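Local coordinates for protein anti-sigma-I factor RsgI3 (Clostridium thermocellum, PDB 6QE7) that probably restrains the sigma factor SigI3 and senses plant polysaccharides outside the cell through a pair of PA14 domains that bind pectin, at residues G218-W223 with L228-W233. Residues are numbered along the deposited sequence; the frame is centred on the assembly and turned at random.
Sequences GGVRVW and LIIDNW
R221 reaches across to D231 and W233 on one face of a β-hairpin in the second PA14 domain, where the antiparallel strands 219-224 and 227-232 pair at the end of a sheet whose next strand is 254-263. Its side chain leaves with CG anti to the carbonyl carbon (chi1 -68°) and runs extended to NE, alongside D231. NE gives D231 OD1 a bent 2.7 Å hydrogen bond, part of a salt bridge, arriving from above the carboxylate plane. Beyond it the guanidinium lies nearly flat on the W233 indole, planes 18° apart, with NH1 over one face, 3.4 Å from W233 CG. The cation-π contact of CZ with the five-membered ring is off-centre; carboxylate and indole together probably limit the rotation of the guanidinium. On the same side of the sheet L228 sets CD1 over the face of the W223 indole, 3.6 Å from CE2, a CH-π contact; K257 makes a cation-π contact with that tryptophan.

On the other face V220, V222 and I230 pack against T214 of strand 208-216 in the domain's other sheet, and V222 CB lies 3.9 Å from I230 CB. N232 is the polar member there, its ND2 hydrogen-bonded to N242 OD1. A classic β-bulge sets I229 and I230 opposite V222, whose O accepts twice: from I229 N at 2.9 Å and, on an in-plane lone pair, from I230 N at 3.3 Å.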
loop_
_atom_site.group_PDB
_atom_site.type_symbol
_atom_site.label_atom_id
_atom_site.label_comp_id
_atom_site.label_asym_id
_atom_site.label_seq_id
_atom_site.Cartn_x
_atom_site.Cartn_y
_atom_site.Cartn_z
ATOM N N GLY A 218 27.115 -13.582 -7.544
ATOM C CA GLY A 218 27.969 -12.475 -7.069
ATOM C C GLY A 218 27.519 -12.050 -5.698
ATOM O O GLY A 218 27.101 -12.900 -4.915
ATOM N N GLY A 219 27.704 -10.790 -5.365
ATOM C CA GLY A 219 27.328 -10.252 -4.046
ATOM C C GLY A 219 25.863 -9.794 -4.024
ATOM O O GLY A 219 25.394 -9.213 -5.042
ATOM N N VAL A 220 25.201 -9.964 -2.876
ATOM C CA VAL A 220 23.786 -9.535 -2.659
ATOM C C VAL A 220 23.658 -8.800 -1.334
ATOM O O VAL A 220 24.340 -9.146 -0.340
ATOM C CB VAL A 220 22.826 -10.733 -2.699
ATOM C CG1 VAL A 220 22.649 -11.236 -4.108
ATOM C CG2 VAL A 220 23.282 -11.859 -1.809
ATOM N N ARG A 221 22.761 -7.839 -1.326
ATOM C CA ARG A 221 22.124 -7.326 -0.087
ATOM C C ARG A 221 20.609 -7.243 -0.307
ATOM O O ARG A 221 20.191 -6.846 -1.431
ATOM C CB ARG A 221 22.690 -5.949 0.266
ATOM C CG ARG A 221 24.143 -5.968 0.700
ATOM C CD ARG A 221 24.532 -4.565 1.119
ATOM N NE ARG A 221 25.721 -4.698 1.950
ATOM C CZ ARG A 221 26.901 -4.178 1.653
ATOM N NH1 ARG A 221 27.073 -3.477 0.542
ATOM N NH2 ARG A 221 27.910 -4.350 2.487
ATOM N N VAL A 222 19.843 -7.571 0.745
ATOM C CA VAL A 222 18.345 -7.464 0.777
ATOM C C VAL A 222 17.895 -6.753 2.054
ATOM O O VAL A 222 18.253 -7.169 3.159
ATOM C CB VAL A 222 17.637 -8.795 0.664
ATOM C CG1 VAL A 222 16.122 -8.576 0.684
ATOM C CG2 VAL A 222 18.086 -9.588 -0.589
ATOM N N TRP A 223 17.184 -5.669 1.847
ATOM C CA TRP A 223 16.382 -4.985 2.874
ATOM C C TRP A 223 14.877 -5.216 2.622
ATOM O O TRP A 223 14.429 -5.087 1.461
ATOM C CB TRP A 223 16.630 -3.504 2.761
ATOM C CG TRP A 223 17.998 -3.045 3.135
ATOM C CD1 TRP A 223 18.406 -2.480 4.307
ATOM C CD2 TRP A 223 19.114 -3.012 2.247
ATOM N NE1 TRP A 223 19.710 -2.092 4.204
ATOM C CE2 TRP A 223 20.173 -2.382 2.944
ATOM C CE3 TRP A 223 19.291 -3.386 0.931
ATOM C CZ2 TRP A 223 21.422 -2.164 2.360
ATOM C CZ3 TRP A 223 20.544 -3.208 0.354
ATOM C CH2 TRP A 223 21.572 -2.573 1.051
ATOM N N LEU A 228 17.942 -4.741 7.072
ATOM C CA LEU A 228 18.938 -5.508 6.305
ATOM C C LEU A 228 18.816 -6.934 6.761
ATOM O O LEU A 228 19.182 -7.146 7.839
ATOM C CB LEU A 228 20.335 -4.968 6.604
ATOM C CG LEU A 228 21.425 -5.733 5.858
ATOM C CD1 LEU A 228 21.207 -5.573 4.371
ATOM C CD2 LEU A 228 22.821 -5.267 6.270
ATOM N N ILE A 229 18.341 -7.863 5.947
ATOM C CA ILE A 229 18.152 -9.263 6.400
ATOM C C ILE A 229 19.066 -10.218 5.641
ATOM O O ILE A 229 19.092 -11.394 6.036
ATOM C CB ILE A 229 16.665 -9.649 6.260
ATOM C CG1 ILE A 229 16.204 -9.650 4.801
ATOM C CG2 ILE A 229 15.819 -8.746 7.131
ATOM C CD1 ILE A 229 14.961 -10.500 4.574
ATOM N N ILE A 230 19.615 -9.804 4.514
ATOM C CA ILE A 230 20.700 -10.550 3.805
ATOM C C ILE A 230 21.866 -9.623 3.501
ATOM O O ILE A 230 21.606 -8.541 2.980
ATOM C CB ILE A 230 20.142 -11.191 2.541
ATOM C CG1 ILE A 230 19.023 -12.148 2.920
ATOM C CG2 ILE A 230 21.243 -11.834 1.706
ATOM C CD1 ILE A 230 18.382 -12.894 1.764
ATOM N N ASP A 231 23.113 -10.037 3.788
ATOM C CA ASP A 231 24.322 -9.189 3.543
ATOM C C ASP A 231 25.505 -10.085 3.176
ATOM O O ASP A 231 26.219 -10.494 4.031
ATOM C CB ASP A 231 24.598 -8.330 4.769
ATOM C CG ASP A 231 25.614 -7.208 4.568
ATOM O OD1 ASP A 231 25.927 -6.905 3.407
ATOM O OD2 ASP A 231 26.011 -6.601 5.595
ATOM N N ASN A 232 25.638 -10.435 1.917
ATOM C CA ASN A 232 26.762 -11.242 1.410
ATOM C C ASN A 232 27.318 -10.526 0.170
ATOM O O ASN A 232 27.210 -11.024 -0.927
ATOM C CB ASN A 232 26.290 -12.673 1.201
ATOM C CG ASN A 232 27.415 -13.584 0.778
ATOM O OD1 ASN A 232 28.589 -13.279 1.061
ATOM N ND2 ASN A 232 27.065 -14.676 0.093
ATOM N N TRP A 233 27.804 -9.323 0.353
ATOM C CA TRP A 233 28.207 -8.443 -0.759
ATOM C C TRP A 233 29.530 -8.906 -1.398
ATOM O O TRP A 233 29.746 -8.501 -2.549
ATOM C CB TRP A 233 28.335 -7.023 -0.233
ATOM C CG TRP A 233 28.474 -6.000 -1.295
ATOM C CD1 TRP A 233 29.466 -5.076 -1.445
ATOM C CD2 TRP A 233 27.547 -5.779 -2.353
ATOM N NE1 TRP A 233 29.237 -4.325 -2.557
ATOM C CE2 TRP A 233 28.074 -4.734 -3.145
ATOM C CE3 TRP A 233 26.348 -6.394 -2.736
ATOM C CZ2 TRP A 233 27.406 -4.246 -4.261
ATOM C CZ3 TRP A 233 25.717 -5.948 -3.878
ATOM C CH2 TRP A 233 26.206 -4.849 -4.592
#